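Local coordinates for protein cellulosomal scaffoldin (PDB 2XBT) that probably binds cellulose through this family 3b carbohydrate-binding module, one domain of a large secreted cellulosomal scaffold protein, at residues N24-N29 / T123-S128; R48-S53 / D130-G135. All coordinates share one frame; numbering follows the deposited sequence.

Contact 1 (N24-N29 / T123-S128). Unlike the reference sequence in segment 24-29: Tyr27 (reference Cys).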
loop_
_atom_site.group_PDB
_atom_site.type_symbol
_atom_site.label_atom_id
_atom_site.label_comp_id
_atom_site.label_asym_id
_atom_site.label_seq_id
_atom_site.Cartn_x
_atom_site.Cartn_y
_atom_site.Cartn_z
ATOM N N ASN A 24 -4.092 -16.745 -5.613
ATOM C CA ASN A 24 -4.698 -17.217 -4.367
ATOM C C ASN A 24 -4.877 -16.112 -3.319
ATOM O O ASN A 24 -5.688 -16.234 -2.402
ATOM C CB ASN A 24 -3.911 -18.394 -3.784
ATOM C CG ASN A 24 -2.512 -18.005 -3.308
ATOM O OD1 ASN A 24 -1.831 -17.165 -3.909
ATOM N ND2 ASN A 24 -2.070 -18.639 -2.223
ATOM N N GLN A 25 -4.117 -15.034 -3.461
ATOM C CA GLN A 25 -4.207 -13.913 -2.524
ATOM C C GLN A 25 -3.623 -12.672 -3.166
ATOM O O GLN A 25 -2.943 -12.761 -4.180
ATOM C CB GLN A 25 -3.452 -14.244 -1.233
ATOM C CG GLN A 25 -2.020 -14.702 -1.458
ATOM C CD GLN A 25 -1.439 -15.444 -0.248
ATOM O OE1 GLN A 25 -1.895 -15.280 0.887
ATOM N NE2 GLN A 25 -0.440 -16.277 -0.499
ATOM N N ILE A 26 -3.898 -11.505 -2.588
ATOM C CA ILE A 26 -3.296 -10.282 -3.082
ATOM C C ILE A 26 -1.940 -10.093 -2.420
ATOM O O ILE A 26 -1.851 -10.153 -1.193
ATOM C CB ILE A 26 -4.162 -9.045 -2.751
ATOM C CG1 ILE A 26 -5.598 -9.233 -3.264
ATOM C CG2 ILE A 26 -3.539 -7.804 -3.338
ATOM C CD1 ILE A 26 -6.516 -8.048 -2.931
ATOM N N TYR A 27 -0.900 -9.856 -3.221
ATOM C CA TYR A 27 0.428 -9.552 -2.685
ATOM C C TYR A 27 0.728 -8.068 -2.780
ATOM O O TYR A 27 0.540 -7.462 -3.841
ATOM C CB TYR A 27 1.512 -10.315 -3.426
ATOM C CG TYR A 27 1.403 -11.800 -3.268
ATOM C CD1 TYR A 27 2.163 -12.477 -2.322
ATOM C CD2 TYR A 27 0.528 -12.528 -4.058
ATOM C CE1 TYR A 27 2.053 -13.848 -2.171
ATOM C CE2 TYR A 27 0.416 -13.897 -3.924
ATOM C CZ TYR A 27 1.172 -14.551 -2.977
ATOM O OH TYR A 27 1.055 -15.911 -2.844
ATOM N N MET A 28 1.211 -7.498 -1.681
ATOM C CA MET A 28 1.591 -6.095 -1.630
ATOM C C MET A 28 2.947 -5.953 -0.970
ATOM O O MET A 28 3.050 -6.063 0.243
ATOM C CB MET A 28 0.597 -5.303 -0.779
ATOM C CG MET A 28 -0.731 -5.002 -1.430
ATOM S SD MET A 28 -1.929 -4.616 -0.128
ATOM C CE MET A 28 -2.048 -6.233 0.596
ATOM N N ASN A 29 3.976 -5.694 -1.759
ATOM C CA ASN A 29 5.288 -5.433 -1.201
ATOM C C ASN A 29 5.663 -4.019 -1.554
ATOM O O ASN A 29 5.729 -3.655 -2.731
ATOM C CB ASN A 29 6.321 -6.386 -1.774
ATOM C CG ASN A 29 5.951 -7.829 -1.572
ATOM O OD1 ASN A 29 5.609 -8.251 -0.466
ATOM N ND2 ASN A 29 6.015 -8.603 -2.647
ATOM N N THR A 123 -10.896 -19.594 -1.327
ATOM C CA THR A 123 -11.183 -19.113 -2.674
ATOM C C THR A 123 -10.154 -18.105 -3.153
ATOM O O THR A 123 -9.469 -17.461 -2.358
ATOM C CB THR A 123 -12.624 -18.584 -2.841
ATOM O OG1 THR A 123 -12.859 -17.510 -1.924
ATOM C CG2 THR A 123 -13.631 -19.702 -2.579
ATOM N N ASN A 124 -10.038 -18.001 -4.467
ATOM C CA ASN A 124 -9.029 -17.163 -5.079
ATOM C C ASN A 124 -9.572 -15.794 -5.419
ATOM O O ASN A 124 -10.776 -15.542 -5.333
ATOM C CB ASN A 124 -8.482 -17.837 -6.339
ATOM C CG ASN A 124 -7.921 -19.208 -6.050
ATOM O OD1 ASN A 124 -7.135 -19.374 -5.126
ATOM N ND2 ASN A 124 -8.348 -20.202 -6.814
ATOM N N VAL A 125 -8.662 -14.922 -5.826
ATOM C CA VAL A 125 -8.995 -13.558 -6.149
ATOM C C VAL A 125 -8.795 -13.328 -7.637
ATOM O O VAL A 125 -7.837 -13.826 -8.226
ATOM C CB VAL A 125 -8.094 -12.593 -5.356
ATOM C CG1 VAL A 125 -8.333 -12.760 -3.869
ATOM C CG2 VAL A 125 -6.629 -12.844 -5.697
ATOM N N ASP A 126 -9.716 -12.598 -8.252
ATOM C CA ASP A 126 -9.521 -12.121 -9.612
ATOM C C ASP A 126 -9.109 -10.657 -9.539
ATOM O O ASP A 126 -9.942 -9.767 -9.346
ATOM C CB ASP A 126 -10.805 -12.260 -10.429
ATOM C CG ASP A 126 -10.716 -11.563 -11.779
ATOM O OD1 ASP A 126 -9.598 -11.435 -12.324
ATOM O OD2 ASP A 126 -11.768 -11.140 -12.298
ATOM N N GLN A 127 -7.820 -10.407 -9.694
ATOM C CA GLN A 127 -7.295 -9.070 -9.491
ATOM C C GLN A 127 -7.456 -8.234 -10.744
ATOM O O GLN A 127 -7.173 -7.041 -10.731
ATOM C CB GLN A 127 -5.828 -9.161 -9.109
ATOM C CG GLN A 127 -5.563 -10.196 -8.040
ATOM C CD GLN A 127 -4.162 -10.095 -7.491
ATOM O OE1 GLN A 127 -3.913 -9.334 -6.570
ATOM N NE2 GLN A 127 -3.236 -10.846 -8.066
ATOM N N SER A 128 -7.918 -8.851 -11.833
ATOM C CA SER A 128 -8.090 -8.099 -13.076
ATOM C C SER A 128 -9.121 -7.014 -12.845
ATOM O O SER A 128 -9.129 -6.009 -13.548
ATOM C CB SER A 128 -8.518 -8.998 -14.244
ATOM O OG SER A 128 -9.850 -9.454 -14.082
HETATM O O HOH W 1 -7.673 -15.550 -0.982
HETATM O O HOH W 2 -1.340 -9.386 -6.041
#
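Gln127 reaches across to Ile26, and its side chain can be followed from CB to tip. Its CB packs beside Tyr133 CB at 3.9 Å. CG, anti to the carbonyl carbon of Gln127 (chi1 -47°), lies 3.7 Å from CG2 of Val125 in its own segment. Beyond CG the chain runs extended and crosses the Ile26 side chain obliquely, bringing OE1 to 3.6 Å from Ile26 CG2, with CG1 and CB at nearly the same range. This is a van der Waals approach of an amide oxygen to an aliphatic branch. The polar demand of OE1 is met by a water that donates to it at 2.6 Å and accepts from Tyr27 N at 2.9 Å, while NE2 is hydrogen-bonded to the carbonyl of Ala20. With both ends of the amide held, its rotation is fixed.

No direct hydrogen bond joins the segments. The antiparallel pairing of strand 125-126 with strand 22-34 runs just outside residues 24-29, through Val125 with Ser23 and Gln127 with Ala21, in one sheet of the CBM3 β-sandwich. Beyond Ser23 the chain changes direction, and residues 24-26 run in roughly the same sense as 123-127, 44° apart. Val125 points its CB at the other segment and sets CG2 against the Gln25 carbonyl carbon, 3.9 Å away. At the solvent-facing end, OD1 of Asn124 comes up to Asn24 CA at 3.3 Å, and a second water donates to the carbonyls of both Asn24 and Thr123.

Contact 2 (R48-S53 / D130-G135). With NO3 (nitrate ion), chain B.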
loop_
_atom_site.group_PDB
_atom_site.type_symbol
_atom_site.label_atom_id
_atom_site.label_comp_id
_atom_site.label_asym_id
_atom_site.label_seq_id
_atom_site.Cartn_x
_atom_site.Cartn_y
_atom_site.Cartn_z
ATOM N N ARG A 48 -3.446 3.206 0.716
ATOM C CA ARG A 48 -4.695 2.576 0.287
ATOM C C ARG A 48 -4.490 1.803 -0.991
ATOM O O ARG A 48 -3.913 2.308 -1.956
ATOM C CB ARG A 48 -5.805 3.608 0.084
ATOM C CG ARG A 48 -6.169 4.356 1.358
ATOM C CD ARG A 48 -7.253 5.398 1.103
ATOM N NE ARG A 48 -7.733 5.932 2.369
ATOM C CZ ARG A 48 -8.817 6.681 2.530
ATOM N NH1 ARG A 48 -9.583 7.000 1.497
ATOM N NH2 ARG A 48 -9.144 7.100 3.744
ATOM N N TYR A 49 -4.977 0.568 -0.977
ATOM C CA TYR A 49 -4.950 -0.320 -2.121
ATOM C C TYR A 49 -6.411 -0.551 -2.442
ATOM O O TYR A 49 -7.154 -1.054 -1.608
ATOM C CB TYR A 49 -4.310 -1.649 -1.727
ATOM C CG TYR A 49 -4.107 -2.622 -2.870
ATOM C CD1 TYR A 49 -2.872 -2.734 -3.504
ATOM C CD2 TYR A 49 -5.144 -3.448 -3.301
ATOM C CE1 TYR A 49 -2.674 -3.638 -4.544
ATOM C CE2 TYR A 49 -4.959 -4.355 -4.342
ATOM C CZ TYR A 49 -3.723 -4.444 -4.959
ATOM O OH TYR A 49 -3.501 -5.343 -5.989
ATOM N N PHE A 50 -6.807 -0.159 -3.647
ATOM C CA PHE A 50 -8.218 -0.132 -4.029
ATOM C C PHE A 50 -8.572 -1.380 -4.809
ATOM O O PHE A 50 -7.794 -1.830 -5.653
ATOM C CB PHE A 50 -8.502 1.089 -4.879
ATOM C CG PHE A 50 -8.130 2.384 -4.199
ATOM C CD1 PHE A 50 -9.034 3.010 -3.357
ATOM C CD2 PHE A 50 -6.893 2.961 -4.416
ATOM C CE1 PHE A 50 -8.708 4.207 -2.722
ATOM C CE2 PHE A 50 -6.542 4.165 -3.775
ATOM C CZ PHE A 50 -7.467 4.780 -2.935
ATOM N N TYR A 51 -9.744 -1.931 -4.522
ATOM C CA TYR A 51 -10.115 -3.220 -5.097
ATOM C C TYR A 51 -11.625 -3.383 -5.181
ATOM O O TYR A 51 -12.386 -2.573 -4.665
ATOM C CB TYR A 51 -9.525 -4.376 -4.272
ATOM C CG TYR A 51 -10.178 -4.548 -2.910
ATOM C CD1 TYR A 51 -11.174 -5.487 -2.715
ATOM C CD2 TYR A 51 -9.793 -3.760 -1.817
ATOM C CE1 TYR A 51 -11.775 -5.652 -1.470
ATOM C CE2 TYR A 51 -10.391 -3.915 -0.570
ATOM C CZ TYR A 51 -11.378 -4.864 -0.408
ATOM O OH TYR A 51 -11.982 -5.034 0.814
ATOM N N THR A 52 -12.045 -4.467 -5.819
ATOM C CA THR A 52 -13.456 -4.723 -6.035
ATOM C C THR A 52 -13.832 -5.978 -5.292
ATOM O O THR A 52 -13.173 -7.015 -5.422
ATOM C CB THR A 52 -13.769 -4.948 -7.518
ATOM O OG1 THR A 52 -13.567 -3.732 -8.240
ATOM C CG2 THR A 52 -15.219 -5.420 -7.690
ATOM N N SER A 53 -14.874 -5.881 -4.489
ATOM C CA SER A 53 -15.302 -7.013 -3.697
ATOM C C SER A 53 -16.321 -7.843 -4.445
ATOM O O SER A 53 -17.465 -7.428 -4.636
ATOM C CB SER A 53 -15.912 -6.579 -2.371
ATOM O OG SER A 53 -16.323 -7.723 -1.643
ATOM N N ASP A 130 -9.351 -5.341 -9.910
ATOM C CA ASP A 130 -8.945 -4.479 -8.804
ATOM C C ASP A 130 -8.170 -3.292 -9.339
ATOM O O ASP A 130 -7.147 -3.458 -10.005
ATOM C CB ASP A 130 -8.083 -5.241 -7.800
ATOM C CG ASP A 130 -8.843 -6.325 -7.085
ATOM O OD1 ASP A 130 -10.088 -6.233 -6.968
ATOM O OD2 ASP A 130 -8.189 -7.268 -6.613
ATOM N N TYR A 131 -8.658 -2.092 -9.032
ATOM C CA TYR A 131 -8.027 -0.846 -9.463
ATOM C C TYR A 131 -6.513 -0.811 -9.218
ATOM O O TYR A 131 -5.724 -0.415 -10.092
ATOM C CB TYR A 131 -8.704 0.323 -8.729
ATOM C CG TYR A 131 -8.153 1.700 -9.062
ATOM C CD1 TYR A 131 -8.669 2.436 -10.116
ATOM C CD2 TYR A 131 -7.130 2.263 -8.320
ATOM C CE1 TYR A 131 -8.183 3.683 -10.430
ATOM C CE2 TYR A 131 -6.639 3.517 -8.626
ATOM C CZ TYR A 131 -7.171 4.220 -9.689
ATOM O OH TYR A 131 -6.681 5.460 -10.011
ATOM N N SER A 132 -6.099 -1.211 -8.023
ATOM C CA SER A 132 -4.696 -1.070 -7.642
ATOM C C SER A 132 -3.795 -2.177 -8.184
ATOM O O SER A 132 -2.568 -2.085 -8.100
ATOM C CB SER A 132 -4.556 -0.945 -6.119
ATOM O OG SER A 132 -5.071 0.304 -5.656
ATOM N N TYR A 133 -4.390 -3.230 -8.743
ATOM C CA TYR A 133 -3.550 -4.310 -9.286
ATOM C C TYR A 133 -2.880 -3.861 -10.583
ATOM O O TYR A 133 -3.561 -3.528 -11.559
ATOM C CB TYR A 133 -4.356 -5.582 -9.541
ATOM C CG TYR A 133 -3.531 -6.683 -10.196
ATOM C CD1 TYR A 133 -2.523 -7.339 -9.491
ATOM C CD2 TYR A 133 -3.757 -7.055 -11.520
ATOM C CE1 TYR A 133 -1.752 -8.360 -10.103
ATOM C CE2 TYR A 133 -3.004 -8.061 -12.134
ATOM C CZ TYR A 133 -2.008 -8.707 -11.426
ATOM O OH TYR A 133 -1.268 -9.700 -12.040
ATOM N N PRO A 134 -1.547 -3.868 -10.610
ATOM C CA PRO A 134 -0.827 -3.296 -11.753
ATOM C C PRO A 134 -0.374 -4.327 -12.780
ATOM O O PRO A 134 0.361 -3.971 -13.713
ATOM C CB PRO A 134 0.411 -2.702 -11.094
ATOM C CG PRO A 134 0.703 -3.679 -9.952
ATOM C CD PRO A 134 -0.616 -4.345 -9.568
ATOM N N GLY A 135 -0.791 -5.573 -12.624
ATOM C CA GLY A 135 -0.247 -6.635 -13.448
ATOM C C GLY A 135 0.913 -7.242 -12.688
ATOM O O GLY A 135 1.134 -6.892 -11.524
HETATM N N NO3 B . -11.540 9.466 3.380
HETATM O O1 NO3 B . -10.882 10.511 4.037
HETATM O O2 NO3 B . -12.068 8.399 4.121
HETATM O O3 NO3 B . -11.667 9.497 1.985
HETATM O O HOH W 3 -5.413 -6.975 -6.320
#
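Backbone pairing between Phe50, near the end of strand 45-51, and Ser132 is made by Ser132 N donating to Phe50 O at 3.0 Å, with residues 130-133 folded as a type I turn closed by Tyr133 N to Asp130 O. Ser132 completes the grip with its side chain. With OG anti to its own carbonyl carbon (chi1 -70°), the hydroxyl accepts from Phe50 N at 2.7 Å along a nearly straight N-H line of 167°, and it donates to the Leu145 carbonyl. CB of the same serine stands over the centre of the Tyr49 ring in a CH-pi contact, 3.5 Å from the centroid.

Asp130 serves the other end of the turn. Its OD1 receives Thr52 N at 2.9 Å on the anti side, somewhat out of the carboxylate plane, and also lies 3.3 Å from Tyr51 CB. OD2 takes a hydrogen bond from a water that in turn accepts from Tyr49 OH, so both carboxylate oxygens are used, a pairing that would favour the charged form. Phe50 and Tyr131 point the same way, side by side, with ring planes 89° apart and Phe50 CB 3.9 Å from Tyr131 CD2.

The turn thus takes up the amides of Phe50 and Thr52, whereas the alternate residues Tyr49 and Tyr51 bond through their backbones to Ile89 and Lys87 of strand 85-93. Tyr49 and Asp130 rest on Ile26 of strand 22-34 in the other sheet, and Phe50 touches Leu78 of strand 71-82.

Overall arrangement
Both contacts involve the chain that follows strand 110-119, used first at the margin of one sheet and then between the sheets. Contact 1 is partly buried, with asparagines at its exposed end, and joins residues 24-29 to residues 123-128 through packing and bridging waters, beside the backbone pairing of strand 22-34 with strand 125-126. Contact 2 is buried and makes direct hydrogen bonds from strand 45-51 of the opposing sheet to a tight turn, alongside aromatic packing. Their centres lie about 9 Å apart. They meet where Tyr49 OH packs against Ile26 CG2 at 3.6 Å and its ring against Met28, while Gln127 O touches Tyr133 CB, so Tyr49 spans the interior of the sandwich.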